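Local coordinates for polyketide synthase (Synechococcus sp., PDB 4GOX), which probably transfers a sulfonate group from PAPS to a polyketide intermediate, serving as the sulfotransferase domain of an olefin synthase that makes hydrocarbons, at residues 50-55 against 124-129; 56-61 against 111-116. All blocks are in the same frame, centred on the assembly; numbering follows the deposited sequence.

Interaction 1. Residues 50-55 against 124-129; sequences LYSPPE and LLIDKS
Leu124 receives the first rung of a parallel pairing: its O takes the N-H of Tyr51, N to O 2.9 Å. On one face of the sheet its CB lies 3.9 Å from Leu50 CD2, the two leucines side by side and pointing the same way. Leu125 occupies the other face, where its CD1 meets the edge of the Tyr51 ring in plane, 3.8 Å from Tyr51 CD2. The N of Ile126 gives the second rung to Tyr51 O at 2.8 Å. Beyond it the direct pairing stops at Pro53, which has no N-H to give, and a water bridges the two backbones, accepting from Lys128 N and lying within bonding range of Ile126 O and Pro53 O. Lys128 leaves its backbone with CG anti to N, then bends at chi2 (-92°) and chi3, which brings NZ to 2.7 Å from Glu55 OE1 in a salt bridge. NZ also bonds Thr38 OG1, and the Lys128 side chain lies about 4 Å, at nearest atoms, from the bound adenosine-3'-5'-diphosphate. Two partners, Glu55 OE1 and Thr38 OG1, thus grip NZ, which is likely to limit how the bent chain can turn next to the nucleotide.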
ATOM      1  N   LEU A  50      -9.568  12.443   1.284  1.00 53.62           N
ATOM      2  CA  LEU A  50      -8.712  11.393   0.723  1.00 50.11           C
ATOM      3  C   LEU A  50      -9.582  10.326   0.112  1.00 54.61           C
ATOM      4  O   LEU A  50     -10.728  10.139   0.524  1.00 56.35           O
ATOM      5  CB  LEU A  50      -7.817  10.731   1.822  1.00 47.41           C
ATOM      6  CG  LEU A  50      -7.013  11.627   2.771  1.00 51.44           C
ATOM      7  CD1 LEU A  50      -6.314  10.798   3.832  1.00 50.10           C
ATOM      8  CD2 LEU A  50      -5.958  12.419   2.031  1.00 54.67           C
ATOM      9  N   TYR A  51      -9.047   9.632  -0.875  1.00 49.42           N
ATOM     10  CA  TYR A  51      -9.723   8.497  -1.468  1.00 48.89           C
ATOM     11  C   TYR A  51      -8.736   7.327  -1.369  1.00 50.40           C
ATOM     12  O   TYR A  51      -7.713   7.315  -2.063  1.00 47.88           O
ATOM     13  CB  TYR A  51     -10.190   8.770  -2.910  1.00 50.88           C
ATOM     14  CG  TYR A  51     -11.047   7.627  -3.386  1.00 53.74           C
ATOM     15  CD1 TYR A  51     -12.252   7.328  -2.756  1.00 57.55           C
ATOM     16  CD2 TYR A  51     -10.614   6.784  -4.402  1.00 53.59           C
ATOM     17  CE1 TYR A  51     -13.007   6.223  -3.129  1.00 57.69           C
ATOM     18  CE2 TYR A  51     -11.366   5.677  -4.789  1.00 55.17           C
ATOM     19  CZ  TYR A  51     -12.575   5.414  -4.159  1.00 64.36           C
ATOM     20  OH  TYR A  51     -13.352   4.340  -4.512  1.00 69.76           O
ATOM     21  N   SER A  52      -9.038   6.366  -0.470  1.00 46.67           N
ATOM     22  CA  SER A  52      -8.189   5.227  -0.135  1.00 43.69           C
ATOM     23  C   SER A  52      -8.890   3.894  -0.430  1.00 48.40           C
ATOM     24  O   SER A  52      -9.378   3.227   0.492  1.00 49.76           O
ATOM     25  CB  SER A  52      -7.777   5.330   1.329  1.00 44.13           C
ATOM     26  OG  SER A  52      -6.661   4.508   1.618  1.00 47.48           O
ATOM     27  N   PRO A  53      -8.954   3.467  -1.705  1.00 43.30           N
ATOM     28  CA  PRO A  53      -9.685   2.230  -2.011  1.00 43.75           C
ATOM     29  C   PRO A  53      -8.900   0.956  -1.732  1.00 46.86           C
ATOM     30  O   PRO A  53      -7.704   1.048  -1.469  1.00 45.41           O
ATOM     31  CB  PRO A  53      -9.957   2.374  -3.524  1.00 46.18           C
ATOM     32  CG  PRO A  53      -8.786   3.144  -4.029  1.00 48.61           C
ATOM     33  CD  PRO A  53      -8.440   4.113  -2.941  1.00 44.01           C
ATOM     34  N   PRO A  54      -9.512  -0.253  -1.885  1.00 45.33           N
ATOM     35  CA  PRO A  54      -8.710  -1.490  -1.802  1.00 43.63           C
ATOM     36  C   PRO A  54      -7.732  -1.554  -2.994  1.00 45.41           C
ATOM     37  O   PRO A  54      -7.921  -0.833  -3.973  1.00 44.77           O
ATOM     38  CB  PRO A  54      -9.757  -2.604  -1.889  1.00 47.43           C
ATOM     39  CG  PRO A  54     -10.951  -1.990  -2.491  1.00 53.67           C
ATOM     40  CD  PRO A  54     -10.931  -0.539  -2.205  1.00 48.73           C
ATOM     41  N   GLU A  55      -6.666  -2.360  -2.882  1.00 41.93           N
ATOM     42  CA  GLU A  55      -5.574  -2.499  -3.861  1.00 41.06           C
ATOM     43  C   GLU A  55      -5.949  -2.380  -5.339  1.00 43.15           C
ATOM     44  O   GLU A  55      -6.569  -3.291  -5.897  1.00 42.57           O
ATOM     45  CB  GLU A  55      -4.791  -3.799  -3.626  1.00 42.73           C
ATOM     46  CG  GLU A  55      -3.762  -3.660  -2.520  1.00 52.24           C
ATOM     47  CD  GLU A  55      -3.463  -4.921  -1.744  1.00 71.34           C
ATOM     48  OE1 GLU A  55      -3.520  -4.864  -0.496  1.00 51.94           O
ATOM     49  OE2 GLU A  55      -3.069  -5.933  -2.369  1.00 72.18           O
ATOM     50  N   LEU A 124      -7.510  13.383  -2.404  1.00 56.32           N
ATOM     51  CA  LEU A 124      -6.198  12.846  -2.714  1.00 52.01           C
ATOM     52  C   LEU A 124      -6.274  11.332  -2.778  1.00 51.14           C
ATOM     53  O   LEU A 124      -6.540  10.676  -1.775  1.00 49.19           O
ATOM     54  CB  LEU A 124      -5.150  13.326  -1.696  1.00 51.92           C
ATOM     55  CG  LEU A 124      -3.748  12.690  -1.811  1.00 54.09           C
ATOM     56  CD1 LEU A 124      -3.026  13.171  -3.053  1.00 54.31           C
ATOM     57  CD2 LEU A 124      -2.925  12.957  -0.566  1.00 56.00           C
ATOM     58  N   LEU A 125      -5.998  10.781  -3.965  1.00 47.39           N
ATOM     59  CA  LEU A 125      -5.995   9.360  -4.227  1.00 44.34           C
ATOM     60  C   LEU A 125      -4.779   8.718  -3.555  1.00 45.27           C
ATOM     61  O   LEU A 125      -3.658   9.220  -3.645  1.00 42.09           O
ATOM     62  CB  LEU A 125      -6.004   9.098  -5.743  1.00 44.52           C
ATOM     63  CG  LEU A 125      -5.833   7.634  -6.213  1.00 47.63           C
ATOM     64  CD1 LEU A 125      -7.087   6.815  -5.916  1.00 48.22           C
ATOM     65  CD2 LEU A 125      -5.526   7.574  -7.720  1.00 50.00           C
ATOM     66  N   ILE A 126      -5.038   7.629  -2.843  1.00 43.06           N
ATOM     67  CA  ILE A 126      -4.035   6.862  -2.138  1.00 41.36           C
ATOM     68  C   ILE A 126      -4.040   5.468  -2.744  1.00 42.49           C
ATOM     69  O   ILE A 126      -5.064   4.785  -2.680  1.00 42.56           O
ATOM     70  CB  ILE A 126      -4.275   6.782  -0.599  1.00 44.49           C
ATOM     71  CG1 ILE A 126      -4.715   8.134   0.087  1.00 48.01           C
ATOM     72  CG2 ILE A 126      -3.108   6.066   0.120  1.00 40.93           C
ATOM     73  CD1 ILE A 126      -3.697   9.257   0.269  1.00 55.23           C
ATOM     74  N   ASP A 127      -2.886   5.039  -3.294  1.00 37.22           N
ATOM     75  CA  ASP A 127      -2.724   3.697  -3.830  1.00 35.85           C
ATOM     76  C   ASP A 127      -1.928   2.904  -2.798  1.00 40.13           C
ATOM     77  O   ASP A 127      -0.720   3.104  -2.668  1.00 39.77           O
ATOM     78  CB  ASP A 127      -2.004   3.706  -5.207  1.00 35.85           C
ATOM     79  CG  ASP A 127      -1.797   2.333  -5.849  1.00 41.46           C
ATOM     80  OD1 ASP A 127      -1.448   2.290  -7.038  1.00 43.95           O
ATOM     81  OD2 ASP A 127      -1.954   1.288  -5.137  1.00 38.40           O
ATOM     82  N   LYS A 128      -2.596   2.001  -2.060  1.00 36.13           N
ATOM     83  CA  LYS A 128      -1.886   1.165  -1.087  1.00 34.45           C
ATOM     84  C   LYS A 128      -1.455  -0.100  -1.799  1.00 35.81           C
ATOM     85  O   LYS A 128      -2.254  -0.713  -2.523  1.00 35.03           O
ATOM     86  CB  LYS A 128      -2.813   0.788   0.103  1.00 35.89           C
ATOM     87  CG  LYS A 128      -2.110  -0.061   1.186  1.00 38.31           C
ATOM     88  CD  LYS A 128      -2.245  -1.590   1.000  1.00 37.76           C
ATOM     89  CE  LYS A 128      -3.536  -2.129   1.601  1.00 36.91           C
ATOM     90  NZ  LYS A 128      -3.448  -3.589   1.903  1.00 41.76           N
ATOM     91  N   SER A 129      -0.212  -0.501  -1.593  1.00 31.54           N
ATOM     92  CA  SER A 129       0.269  -1.774  -2.103  1.00 31.46           C
ATOM     93  C   SER A 129       1.323  -2.424  -1.219  1.00 36.91           C
ATOM     94  O   SER A 129       2.395  -1.844  -1.029  1.00 35.83           O
ATOM     95  CB  SER A 129       0.811  -1.654  -3.519  1.00 31.58           C
ATOM     96  OG  SER A 129       1.437  -2.874  -3.880  1.00 35.16           O
TER
HETATM   97  O   HOH W   1      -5.434   2.245  -2.308  1.00 43.60           O

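Interaction 2. Residues 56-61 against 111-116; sequences LHLLPF and DIYAYL
Leu58 sets CD1 over one face of the Tyr113 ring, 4.1 Å from the centroid and 15° off the normal, a CH-pi contact offset toward the rim. Its CB lies 3.7 Å from Tyr113 CZ, near the phenol end of the same ring. Both methyls of Leu58 touch Ile112 CG2, each at 3.8 Å, the two side chains crossing at about a right angle. Leu116, one helical turn after Ile112, points its CD1 tip to tip at Leu56, 3.9 Å from Leu56 CD2, and also meets Leu58 CD1. Leu59 crosses the phenol end at about a right angle, its CB 3.6 Å from Tyr113 OH. Tyr113 keeps CG anti to its carbonyl carbon (chi1 -80°), a torsion that carries the ring from the helix to the loop. Farther out, Asp127 OD1 bonds the hydroxyl and Phe146 packs edge-to-face with the ring. A leucine in place of Tyr113 would probably leave Asp127 without this hydroxyl partner and Leu58 CD1 without an aromatic face. On the loop side, Phe61 N bonds Leu58 O, closing a type I turn, while Leu58 N donates to Tyr132 OH, itself bonded to Asp127. Helix 109-119 thus packs through Ile112, Tyr113 and Leu116 on the loop leaving edge strand 50-51, within the parallel alpha/beta fold of the sulfotransferases, members of the P-loop clan.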
ATOM      1  N   LEU A  56      -5.570  -1.237  -5.955  1.00 38.58           N
ATOM      2  CA  LEU A  56      -5.740  -0.967  -7.391  1.00 38.71           C
ATOM      3  C   LEU A  56      -4.829  -1.852  -8.241  1.00 42.43           C
ATOM      4  O   LEU A  56      -5.229  -2.289  -9.326  1.00 42.53           O
ATOM      5  CB  LEU A  56      -5.461   0.526  -7.673  1.00 38.36           C
ATOM      6  CG  LEU A  56      -6.399   1.524  -6.955  1.00 43.15           C
ATOM      7  CD1 LEU A  56      -5.832   2.932  -7.011  1.00 42.40           C
ATOM      8  CD2 LEU A  56      -7.815   1.522  -7.595  1.00 46.92           C
ATOM      9  N   HIS A  57      -3.584  -2.125  -7.750  1.00 38.86           N
ATOM     10  CA  HIS A  57      -2.585  -2.947  -8.448  1.00 38.66           C
ATOM     11  C   HIS A  57      -2.366  -2.496  -9.900  1.00 40.35           C
ATOM     12  O   HIS A  57      -2.584  -3.264 -10.834  1.00 40.74           O
ATOM     13  CB  HIS A  57      -2.870  -4.475  -8.323  1.00 41.36           C
ATOM     14  CG  HIS A  57      -1.612  -5.300  -8.436  1.00 46.19           C
ATOM     15  ND1 HIS A  57      -0.534  -5.104  -7.573  1.00 46.78           N
ATOM     16  CD2 HIS A  57      -1.260  -6.228  -9.361  1.00 49.34           C
ATOM     17  CE1 HIS A  57       0.403  -5.953  -7.967  1.00 46.59           C
ATOM     18  NE2 HIS A  57       0.014  -6.647  -9.042  1.00 48.53           N
ATOM     19  N   LEU A  58      -2.009  -1.212 -10.077  1.00 35.60           N
ATOM     20  CA  LEU A  58      -1.802  -0.579 -11.396  1.00 35.35           C
ATOM     21  C   LEU A  58      -0.318  -0.343 -11.751  1.00 38.57           C
ATOM     22  O   LEU A  58       0.093  -0.600 -12.877  1.00 38.13           O
ATOM     23  CB  LEU A  58      -2.516   0.783 -11.402  1.00 35.45           C
ATOM     24  CG  LEU A  58      -4.064   0.759 -11.396  1.00 39.57           C
ATOM     25  CD1 LEU A  58      -4.629   2.160 -11.091  1.00 38.51           C
ATOM     26  CD2 LEU A  58      -4.587   0.237 -12.739  1.00 37.85           C
ATOM     27  N   LEU A  59       0.475   0.161 -10.796  1.00 36.24           N
ATOM     28  CA  LEU A  59       1.890   0.513 -10.997  1.00 35.44           C
ATOM     29  C   LEU A  59       2.797  -0.516 -11.700  1.00 38.03           C
ATOM     30  O   LEU A  59       3.593  -0.070 -12.527  1.00 39.44           O
ATOM     31  CB  LEU A  59       2.486   1.068  -9.698  1.00 34.21           C
ATOM     32  CG  LEU A  59       3.722   1.977  -9.798  1.00 38.44           C
ATOM     33  CD1 LEU A  59       3.381   3.285 -10.520  1.00 39.46           C
ATOM     34  CD2 LEU A  59       4.222   2.326  -8.412  1.00 36.69           C
ATOM     35  N   PRO A  60       2.690  -1.870 -11.481  1.00 35.38           N
ATOM     36  CA  PRO A  60       3.606  -2.812 -12.167  1.00 36.21           C
ATOM     37  C   PRO A  60       3.448  -2.957 -13.671  1.00 44.85           C
ATOM     38  O   PRO A  60       4.242  -3.662 -14.295  1.00 46.84           O
ATOM     39  CB  PRO A  60       3.248  -4.163 -11.537  1.00 37.94           C
ATOM     40  CG  PRO A  60       2.557  -3.854 -10.262  1.00 39.85           C
ATOM     41  CD  PRO A  60       1.840  -2.589 -10.507  1.00 36.41           C
ATOM     42  N   PHE A  61       2.410  -2.347 -14.251  1.00 42.32           N
ATOM     43  CA  PHE A  61       2.056  -2.557 -15.663  1.00 43.89           C
ATOM     44  C   PHE A  61       2.118  -1.305 -16.488  1.00 48.39           C
ATOM     45  O   PHE A  61       1.907  -0.213 -15.981  1.00 48.68           O
ATOM     46  CB  PHE A  61       0.627  -3.135 -15.717  1.00 45.16           C
ATOM     47  CG  PHE A  61       0.437  -4.267 -14.728  1.00 44.32           C
ATOM     48  CD1 PHE A  61       1.021  -5.518 -14.955  1.00 47.26           C
ATOM     49  CD2 PHE A  61      -0.264  -4.068 -13.546  1.00 43.18           C
ATOM     50  CE1 PHE A  61       0.858  -6.561 -14.033  1.00 46.54           C
ATOM     51  CE2 PHE A  61      -0.397  -5.101 -12.611  1.00 45.56           C
ATOM     52  CZ  PHE A  61       0.163  -6.344 -12.866  1.00 43.83           C
ATOM     53  N   ASP A 111      -3.037   6.779 -17.820  1.00 53.08           N
ATOM     54  CA  ASP A 111      -4.400   7.240 -18.082  1.00 53.96           C
ATOM     55  C   ASP A 111      -5.374   6.808 -17.003  1.00 56.53           C
ATOM     56  O   ASP A 111      -6.249   7.597 -16.666  1.00 57.32           O
ATOM     57  CB  ASP A 111      -4.872   6.785 -19.478  1.00 57.66           C
ATOM     58  CG  ASP A 111      -4.159   7.454 -20.637  1.00 67.15           C
ATOM     59  OD1 ASP A 111      -3.262   8.291 -20.387  1.00 68.69           O
ATOM     60  OD2 ASP A 111      -4.513   7.161 -21.791  1.00 78.50           O
ATOM     61  N   ILE A 112      -5.211   5.574 -16.445  1.00 50.30           N
ATOM     62  CA  ILE A 112      -6.047   5.048 -15.362  1.00 47.91           C
ATOM     63  C   ILE A 112      -5.861   5.892 -14.087  1.00 53.67           C
ATOM     64  O   ILE A 112      -6.846   6.239 -13.441  1.00 53.73           O
ATOM     65  CB  ILE A 112      -5.849   3.522 -15.131  1.00 48.65           C
ATOM     66  CG1 ILE A 112      -5.949   2.724 -16.443  1.00 50.42           C
ATOM     67  CG2 ILE A 112      -6.800   2.966 -14.083  1.00 46.25           C
ATOM     68  CD1 ILE A 112      -7.351   2.801 -17.219  1.00 56.10           C
ATOM     69  N   TYR A 113      -4.601   6.261 -13.758  1.00 49.56           N
ATOM     70  CA  TYR A 113      -4.313   7.122 -12.618  1.00 47.56           C
ATOM     71  C   TYR A 113      -4.949   8.502 -12.809  1.00 53.86           C
ATOM     72  O   TYR A 113      -5.620   8.967 -11.891  1.00 55.57           O
ATOM     73  CB  TYR A 113      -2.802   7.231 -12.350  1.00 46.06           C
ATOM     74  CG  TYR A 113      -2.228   6.053 -11.586  1.00 43.69           C
ATOM     75  CD1 TYR A 113      -1.295   5.198 -12.175  1.00 44.07           C
ATOM     76  CD2 TYR A 113      -2.582   5.818 -10.259  1.00 42.12           C
ATOM     77  CE1 TYR A 113      -0.722   4.144 -11.456  1.00 42.40           C
ATOM     78  CE2 TYR A 113      -2.035   4.755  -9.538  1.00 41.21           C
ATOM     79  CZ  TYR A 113      -1.092   3.931 -10.134  1.00 42.97           C
ATOM     80  OH  TYR A 113      -0.582   2.870  -9.427  1.00 38.86           O
ATOM     81  N   ALA A 114      -4.773   9.141 -13.994  1.00 51.50           N
ATOM     82  CA  ALA A 114      -5.349  10.463 -14.299  1.00 53.55           C
ATOM     83  C   ALA A 114      -6.883  10.428 -14.235  1.00 59.34           C
ATOM     84  O   ALA A 114      -7.502  11.385 -13.746  1.00 59.65           O
ATOM     85  CB  ALA A 114      -4.884  10.957 -15.661  1.00 56.44           C
ATOM     86  N   TYR A 115      -7.480   9.294 -14.661  1.00 55.87           N
ATOM     87  CA  TYR A 115      -8.915   9.050 -14.610  1.00 57.13           C
ATOM     88  C   TYR A 115      -9.382   8.999 -13.157  1.00 60.36           C
ATOM     89  O   TYR A 115     -10.344   9.676 -12.810  1.00 62.15           O
ATOM     90  CB  TYR A 115      -9.256   7.718 -15.292  1.00 58.48           C
ATOM     91  CG  TYR A 115     -10.741   7.436 -15.393  1.00 63.41           C
ATOM     92  CD1 TYR A 115     -11.505   7.969 -16.431  1.00 67.83           C
ATOM     93  CD2 TYR A 115     -11.376   6.597 -14.476  1.00 63.79           C
ATOM     94  CE1 TYR A 115     -12.869   7.703 -16.538  1.00 70.17           C
ATOM     95  CE2 TYR A 115     -12.739   6.317 -14.577  1.00 66.49           C
ATOM     96  CZ  TYR A 115     -13.483   6.877 -15.608  1.00 76.82           C
ATOM     97  OH  TYR A 115     -14.817   6.590 -15.734  1.00 79.26           O
ATOM     98  N   LEU A 116      -8.736   8.173 -12.323  1.00 53.76           N
ATOM     99  CA  LEU A 116      -9.144   8.032 -10.925  1.00 53.42           C
ATOM    100  C   LEU A 116      -8.975   9.344 -10.143  1.00 57.81           C
ATOM    101  O   LEU A 116      -9.854   9.685  -9.361  1.00 57.97           O
ATOM    102  CB  LEU A 116      -8.461   6.841 -10.238  1.00 51.22           C
ATOM    103  CG  LEU A 116      -8.765   5.437 -10.783  1.00 53.34           C
ATOM    104  CD1 LEU A 116      -7.791   4.416 -10.209  1.00 50.63           C
ATOM    105  CD2 LEU A 116     -10.182   4.999 -10.470  1.00 53.14           C
TER

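Residues 56-61 follow directly on 50-55, and helix 109-119 precedes strand 124-129 in the chain, which nests interaction 2 inside the loop closed by interaction 1. The contact centres are about 11 Å apart. The polar link between them is the probable hydrogen bond between Tyr113 OH and Asp127 OD1, 2.6 Å long, and its apolar counterpart is Leu125 CD2 against Leu116 CB at 3.9 Å. Leu56 CD1 adds a looser approach to Leu125 CD1, 4.2 Å away. Interaction 1 is the one that reaches the nucleotide, through Lys128; Asp127, the neighbour of that lysine in strand 124-129, is where interaction 2 joins the same strand.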